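Local coordinates for hypothetical protein BP2299 (Bordetella pertussis Tohama I, PDB 2FQP) that is of unknown function but carries a zinc ion in a cupin domain with the double-stranded beta-helix fold, at residues 32-37 / 77-82; 48-53 / 87-92. One frame throughout, in Å; residues are numbered along the deposited sequence.

Interaction 1. Residues 32-37 / 77-82; sequences GWHRHS and HNVINP. With ZN (zinc ion), chain E.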
loop_
_atom_site.group_PDB
_atom_site.type_symbol
_atom_site.label_atom_id
_atom_site.label_comp_id
_atom_site.label_asym_id
_atom_site.label_seq_id
_atom_site.Cartn_x
_atom_site.Cartn_y
_atom_site.Cartn_z
ATOM N N GLY A 32 2.684 -20.459 2.749
ATOM C CA GLY A 32 2.105 -21.538 3.556
ATOM C C GLY A 32 0.660 -21.186 3.830
ATOM O O GLY A 32 0.253 -20.017 3.703
ATOM N N TRP A 33 -0.130 -22.180 4.171
ATOM C CA TRP A 33 -1.521 -21.937 4.495
ATOM C C TRP A 33 -1.613 -21.055 5.737
ATOM O O TRP A 33 -0.872 -21.225 6.682
ATOM C CB TRP A 33 -2.240 -23.249 4.764
ATOM C CG TRP A 33 -3.729 -23.146 4.643
ATOM C CD1 TRP A 33 -4.622 -22.839 5.632
ATOM C CD2 TRP A 33 -4.498 -23.366 3.457
ATOM N NE1 TRP A 33 -5.914 -22.851 5.129
ATOM C CE2 TRP A 33 -5.860 -23.200 3.802
ATOM C CE3 TRP A 33 -4.175 -23.730 2.154
ATOM C CZ2 TRP A 33 -6.884 -23.333 2.874
ATOM C CZ3 TRP A 33 -5.227 -23.878 1.221
ATOM C CH2 TRP A 33 -6.540 -23.673 1.596
ATOM N N HIS A 34 -2.585 -20.170 5.738
ATOM C CA HIS A 34 -2.869 -19.287 6.856
ATOM C C HIS A 34 -4.333 -18.820 6.799
ATOM O O HIS A 34 -4.997 -18.907 5.753
ATOM C CB HIS A 34 -1.901 -18.093 6.855
ATOM C CG HIS A 34 -1.956 -17.258 5.618
ATOM N ND1 HIS A 34 -1.365 -17.668 4.442
ATOM C CD2 HIS A 34 -2.520 -16.049 5.360
ATOM C CE1 HIS A 34 -1.545 -16.734 3.515
ATOM N NE2 HIS A 34 -2.226 -15.738 4.049
ATOM N N ARG A 35 -4.820 -18.308 7.922
ATOM C CA ARG A 35 -6.158 -17.750 8.014
ATOM C C ARG A 35 -6.014 -16.261 8.338
ATOM O O ARG A 35 -5.318 -15.926 9.281
ATOM C CB ARG A 35 -6.960 -18.402 9.134
ATOM C CG ARG A 35 -8.366 -17.820 9.290
ATOM C CD ARG A 35 -9.185 -18.512 10.388
ATOM N NE ARG A 35 -10.611 -18.223 10.239
ATOM C CZ ARG A 35 -11.199 -17.072 10.557
ATOM N NH1 ARG A 35 -10.494 -16.063 11.055
ATOM N NH2 ARG A 35 -12.517 -16.930 10.371
ATOM N N HIS A 36 -6.710 -15.401 7.614
ATOM C CA HIS A 36 -6.685 -13.975 7.920
ATOM C C HIS A 36 -7.644 -13.674 9.032
ATOM O O HIS A 36 -8.838 -13.867 8.868
ATOM C CB HIS A 36 -7.050 -13.170 6.702
ATOM C CG HIS A 36 -5.923 -13.071 5.753
ATOM N ND1 HIS A 36 -4.952 -12.100 5.869
ATOM C CD2 HIS A 36 -5.539 -13.885 4.742
ATOM C CE1 HIS A 36 -4.031 -12.310 4.943
ATOM N NE2 HIS A 36 -4.370 -13.383 4.244
ATOM N N SER A 37 -7.102 -13.151 10.136
ATOM C CA SER A 37 -7.908 -12.835 11.336
ATOM C C SER A 37 -8.490 -11.415 11.328
ATOM O O SER A 37 -9.347 -11.066 12.170
ATOM C CB SER A 37 -7.048 -13.046 12.593
ATOM O OG SER A 37 -6.031 -12.080 12.651
ATOM N N HIS A 77 -6.078 -19.456 2.840
ATOM C CA HIS A 77 -5.393 -19.793 1.605
ATOM C C HIS A 77 -3.881 -19.942 1.748
ATOM O O HIS A 77 -3.316 -19.657 2.791
ATOM C CB HIS A 77 -5.677 -18.719 0.540
ATOM C CG HIS A 77 -5.185 -17.348 0.894
ATOM N ND1 HIS A 77 -5.480 -16.251 0.110
ATOM C CD2 HIS A 77 -4.444 -16.884 1.925
ATOM C CE1 HIS A 77 -4.917 -15.176 0.623
ATOM N NE2 HIS A 77 -4.290 -15.521 1.732
ATOM N N ASN A 78 -3.272 -20.410 0.659
ATOM C CA ASN A 78 -1.861 -20.436 0.447
ATOM C C ASN A 78 -1.629 -19.555 -0.784
ATOM O O ASN A 78 -2.366 -19.623 -1.750
ATOM C CB ASN A 78 -1.313 -21.839 0.212
ATOM C CG ASN A 78 0.208 -21.836 -0.067
ATOM O OD1 ASN A 78 0.935 -21.095 0.565
ATOM N ND2 ASN A 78 0.658 -22.646 -1.051
ATOM N N VAL A 79 -0.614 -18.709 -0.739
ATOM C CA VAL A 79 -0.360 -17.823 -1.843
ATOM C C VAL A 79 1.024 -18.107 -2.383
ATOM O O VAL A 79 1.951 -18.136 -1.627
ATOM C CB VAL A 79 -0.361 -16.349 -1.376
ATOM C CG1 VAL A 79 -0.024 -15.406 -2.512
ATOM C CG2 VAL A 79 -1.714 -15.986 -0.819
ATOM N N ILE A 80 1.126 -18.235 -3.688
ATOM C CA ILE A 80 2.329 -18.657 -4.367
ATOM C C ILE A 80 2.709 -17.637 -5.429
ATOM O O ILE A 80 1.855 -17.122 -6.158
ATOM C CB ILE A 80 2.136 -20.047 -5.052
ATOM C CG1 ILE A 80 1.971 -21.163 -4.017
ATOM C CG2 ILE A 80 3.314 -20.416 -5.961
ATOM C CD1 ILE A 80 1.362 -22.428 -4.619
ATOM N N ASN A 81 4.004 -17.359 -5.541
ATOM C CA ASN A 81 4.568 -16.556 -6.616
ATOM C C ASN A 81 5.069 -17.503 -7.728
ATOM O O ASN A 81 6.131 -18.106 -7.576
ATOM C CB ASN A 81 5.760 -15.757 -6.096
ATOM C CG ASN A 81 6.468 -15.005 -7.174
ATOM O OD1 ASN A 81 5.909 -14.738 -8.250
ATOM N ND2 ASN A 81 7.723 -14.626 -6.898
ATOM N N PRO A 82 4.324 -17.611 -8.831
ATOM C CA PRO A 82 4.689 -18.594 -9.855
ATOM C C PRO A 82 5.760 -18.092 -10.839
ATOM O O PRO A 82 6.119 -18.807 -11.784
ATOM C CB PRO A 82 3.379 -18.790 -10.591
ATOM C CG PRO A 82 2.742 -17.429 -10.565
ATOM C CD PRO A 82 3.089 -16.866 -9.201
HETATM ZN ZN ZN E . -2.952 -14.168 3.003
HETATM O O HOH W 1 -1.098 -12.910 3.839
HETATM O O HOH W 2 -1.032 -14.297 1.806
HETATM O O HOH W 3 -2.830 -12.510 1.830
#
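His34 and His77 both set CG between the backbone N and the carbonyl carbon (chi1 60° and 62°), whereas His36 keeps CG anti to its carbonyl carbon. The NE2 atoms of all three imidazoles meet at one zinc ion. The NE2-to-zinc distances are 2.0 Å for His34, 2.0 Å for His36 and a longer 2.3 Å for His77, and three waters complete a six-coordinate shell. The rings of His34 and His36 are each steeply inclined to that of His77, and their NE2 atoms share the metal with His77 NE2. A nearly straight bond from His34 ND1 to Gly32 O (2.9 Å, 167°), lying in the imidazole plane, helps hold the rotation of the ring whose NE2 binds the zinc. Over the centre of the His77 ring sits Val79 CG2.

A His-X-His pair plus a third histidine from a later strand is the classic metal-binding pattern of the cupin barrel. Here the edge strand 34-35 pairs antiparallel with strand 76-80: His34 and His77 form a hydrogen-bonded pair, His34 N to His77 O and His77 N to His34 O. Away from the metal, Trp33 lays its six-membered ring over the backbone, His77 CA standing 3.9 Å from the ring centroid in a CH-pi contact, while its NE1 bonds to Glu76. Asn78 OD1 takes a weak bond from Gly32 N, and its ND2 is held by Glu53 and Glu30.

Interaction 2. Residues 48-53 / 87-92; sequences GPLLLE and FVFVEI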
loop_
_atom_site.group_PDB
_atom_site.type_symbol
_atom_site.label_atom_id
_atom_site.label_comp_id
_atom_site.label_asym_id
_atom_site.label_seq_id
_atom_site.Cartn_x
_atom_site.Cartn_y
_atom_site.Cartn_z
ATOM N N GLY A 48 2.264 -8.547 -11.572
ATOM C CA GLY A 48 2.478 -9.947 -11.913
ATOM C C GLY A 48 1.407 -10.848 -11.370
ATOM O O GLY A 48 0.593 -10.394 -10.555
ATOM N N PRO A 49 1.405 -12.119 -11.806
ATOM C CA PRO A 49 0.422 -13.101 -11.328
ATOM C C PRO A 49 0.766 -13.612 -9.911
ATOM O O PRO A 49 1.951 -13.704 -9.527
ATOM C CB PRO A 49 0.549 -14.235 -12.362
ATOM C CG PRO A 49 1.983 -14.206 -12.753
ATOM C CD PRO A 49 2.322 -12.705 -12.798
ATOM N N LEU A 50 -0.269 -13.929 -9.140
ATOM C CA LEU A 50 -0.128 -14.735 -7.953
ATOM C C LEU A 50 -1.030 -15.930 -8.135
ATOM O O LEU A 50 -2.050 -15.832 -8.826
ATOM C CB LEU A 50 -0.540 -13.975 -6.690
ATOM C CG LEU A 50 0.464 -12.939 -6.158
ATOM C CD1 LEU A 50 -0.067 -12.434 -4.868
ATOM C CD2 LEU A 50 1.865 -13.454 -6.009
ATOM N N LEU A 51 -0.636 -17.054 -7.535
ATOM C CA LEU A 51 -1.423 -18.261 -7.616
ATOM C C LEU A 51 -2.034 -18.425 -6.240
ATOM O O LEU A 51 -1.302 -18.498 -5.244
ATOM C CB LEU A 51 -0.533 -19.444 -7.997
ATOM C CG LEU A 51 -1.196 -20.822 -8.047
ATOM C CD1 LEU A 51 -2.368 -20.812 -8.985
ATOM C CD2 LEU A 51 -0.184 -21.864 -8.493
ATOM N N LEU A 52 -3.357 -18.425 -6.176
ATOM C CA LEU A 52 -4.061 -18.501 -4.889
ATOM C C LEU A 52 -4.705 -19.862 -4.730
ATOM O O LEU A 52 -5.534 -20.272 -5.552
ATOM C CB LEU A 52 -5.112 -17.411 -4.769
ATOM C CG LEU A 52 -4.659 -15.986 -5.062
ATOM C CD1 LEU A 52 -5.875 -15.064 -5.231
ATOM C CD2 LEU A 52 -3.742 -15.526 -3.958
ATOM N N GLU A 53 -4.297 -20.576 -3.681
ATOM C CA GLU A 53 -4.851 -21.921 -3.365
ATOM C C GLU A 53 -5.822 -21.791 -2.222
ATOM O O GLU A 53 -5.471 -21.312 -1.164
ATOM C CB GLU A 53 -3.744 -22.864 -2.947
ATOM C CG GLU A 53 -2.747 -23.096 -4.068
ATOM C CD GLU A 53 -1.703 -24.167 -3.763
ATOM O OE1 GLU A 53 -1.209 -24.269 -2.606
ATOM O OE2 GLU A 53 -1.339 -24.881 -4.715
ATOM N N PHE A 87 8.402 -11.273 -6.056
ATOM C CA PHE A 87 7.116 -10.577 -6.029
ATOM C C PHE A 87 6.928 -9.955 -4.664
ATOM O O PHE A 87 7.179 -10.596 -3.644
ATOM C CB PHE A 87 5.926 -11.518 -6.309
ATOM C CG PHE A 87 4.675 -10.779 -6.577
ATOM C CD1 PHE A 87 3.922 -10.237 -5.537
ATOM C CD2 PHE A 87 4.263 -10.551 -7.904
ATOM C CE1 PHE A 87 2.786 -9.464 -5.781
ATOM C CE2 PHE A 87 3.118 -9.827 -8.164
ATOM C CZ PHE A 87 2.362 -9.281 -7.097
ATOM N N VAL A 88 6.502 -8.691 -4.632
ATOM C CA VAL A 88 6.373 -7.979 -3.360
ATOM C C VAL A 88 4.999 -7.310 -3.258
ATOM O O VAL A 88 4.498 -6.779 -4.231
ATOM C CB VAL A 88 7.493 -6.924 -3.222
ATOM C CG1 VAL A 88 7.385 -6.187 -1.867
ATOM C CG2 VAL A 88 8.869 -7.565 -3.407
ATOM N N PHE A 89 4.375 -7.424 -2.085
ATOM C CA PHE A 89 3.212 -6.630 -1.732
ATOM C C PHE A 89 3.244 -6.197 -0.280
ATOM O O PHE A 89 3.939 -6.790 0.551
ATOM C CB PHE A 89 1.848 -7.281 -2.107
ATOM C CG PHE A 89 1.504 -8.573 -1.379
ATOM C CD1 PHE A 89 0.984 -8.560 -0.059
ATOM C CD2 PHE A 89 1.542 -9.794 -2.053
ATOM C CE1 PHE A 89 0.621 -9.773 0.569
ATOM C CE2 PHE A 89 1.163 -10.970 -1.439
ATOM C CZ PHE A 89 0.721 -10.972 -0.132
ATOM N N VAL A 90 2.519 -5.112 -0.020
ATOM C CA VAL A 90 2.336 -4.582 1.299
ATOM C C VAL A 90 0.901 -4.903 1.736
ATOM O O VAL A 90 -0.057 -4.597 1.023
ATOM C CB VAL A 90 2.643 -3.061 1.369
ATOM C CG1 VAL A 90 2.243 -2.479 2.735
ATOM C CG2 VAL A 90 4.136 -2.838 1.116
ATOM N N GLU A 91 0.797 -5.555 2.889
ATOM C CA GLU A 91 -0.465 -5.976 3.443
ATOM C C GLU A 91 -0.789 -5.150 4.695
ATOM O O GLU A 91 0.016 -5.058 5.609
ATOM C CB GLU A 91 -0.424 -7.480 3.775
ATOM C CG GLU A 91 -1.792 -8.111 3.987
ATOM C CD GLU A 91 -1.721 -9.664 3.866
ATOM O OE1 GLU A 91 -1.411 -10.309 4.868
ATOM O OE2 GLU A 91 -1.903 -10.192 2.753
ATOM N N ILE A 92 -1.972 -4.536 4.700
ATOM C CA ILE A 92 -2.412 -3.638 5.792
ATOM C C ILE A 92 -3.598 -4.279 6.484
ATOM O O ILE A 92 -4.692 -4.351 5.919
ATOM C CB ILE A 92 -2.829 -2.242 5.279
ATOM C CG1 ILE A 92 -1.677 -1.541 4.578
ATOM C CG2 ILE A 92 -3.299 -1.350 6.439
ATOM C CD1 ILE A 92 -1.835 -1.450 3.097
#
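Leu50 and Phe87 meet between the two antiparallel sheets of the cupin double-stranded beta-helix, where strands 48-53 and 87-92 face each other across the interior with axes 9.0 Å apart at closest approach and directions 80° apart. The contact has no cross-strand hydrogen bonds and is made mainly by side chains, with backbone atoms of Gly48 against one ring. Its CH-pi component is Leu50 CD2 standing almost squarely over the Phe87 ring, 3.9 Å from the centroid and 13° off the normal; the nearest ring atom is CD1. The first bond of the Phe87 side chain points toward strand 48-53, with CG anti to the backbone N (chi1 -167°). Apolar packing continues through the other branch of the leucine: CD1 meets Phe89 CE2 at 3.9 Å, obliquely to that ring, so the two methyls of Leu50 serve two aromatic residues. Phe87 CE1 in turn lies in the plane of the Phe89 ring, at its edge. Trp23 and Phe25 of strand 18-25 also meet Phe89, and Val79 and Leu63 pack on Leu50. Backbone atoms of Gly48 border the Phe87 ring: CA lies in its plane, at the edge, and Gly48 O is 3.5 Å from Phe87 CE2.

How the interactions relate
Interaction 1 lies within one sheet, joining the edge strand to its neighbour, and is partly buried; interaction 2 spans the two sheets and is buried. Their chemistry follows: metal bonds, backbone pairing and polar side chains in the first, methyl groups against aromatic rings in the second. They share the four-stranded sheet, in which strands 76-80 and 48-54 are neighbours: Leu51 N lies 2.8 Å from Ile80 O and Glu53 N 2.9 Å from Asn78 O, both probable hydrogen bonds. On the opposing sheet, Glu91 of segment 87-92 packs against His36, and the side chain of Phe89 comes within about 6 Å of the zinc ion, placing the hydrophobic interior beside the metal site.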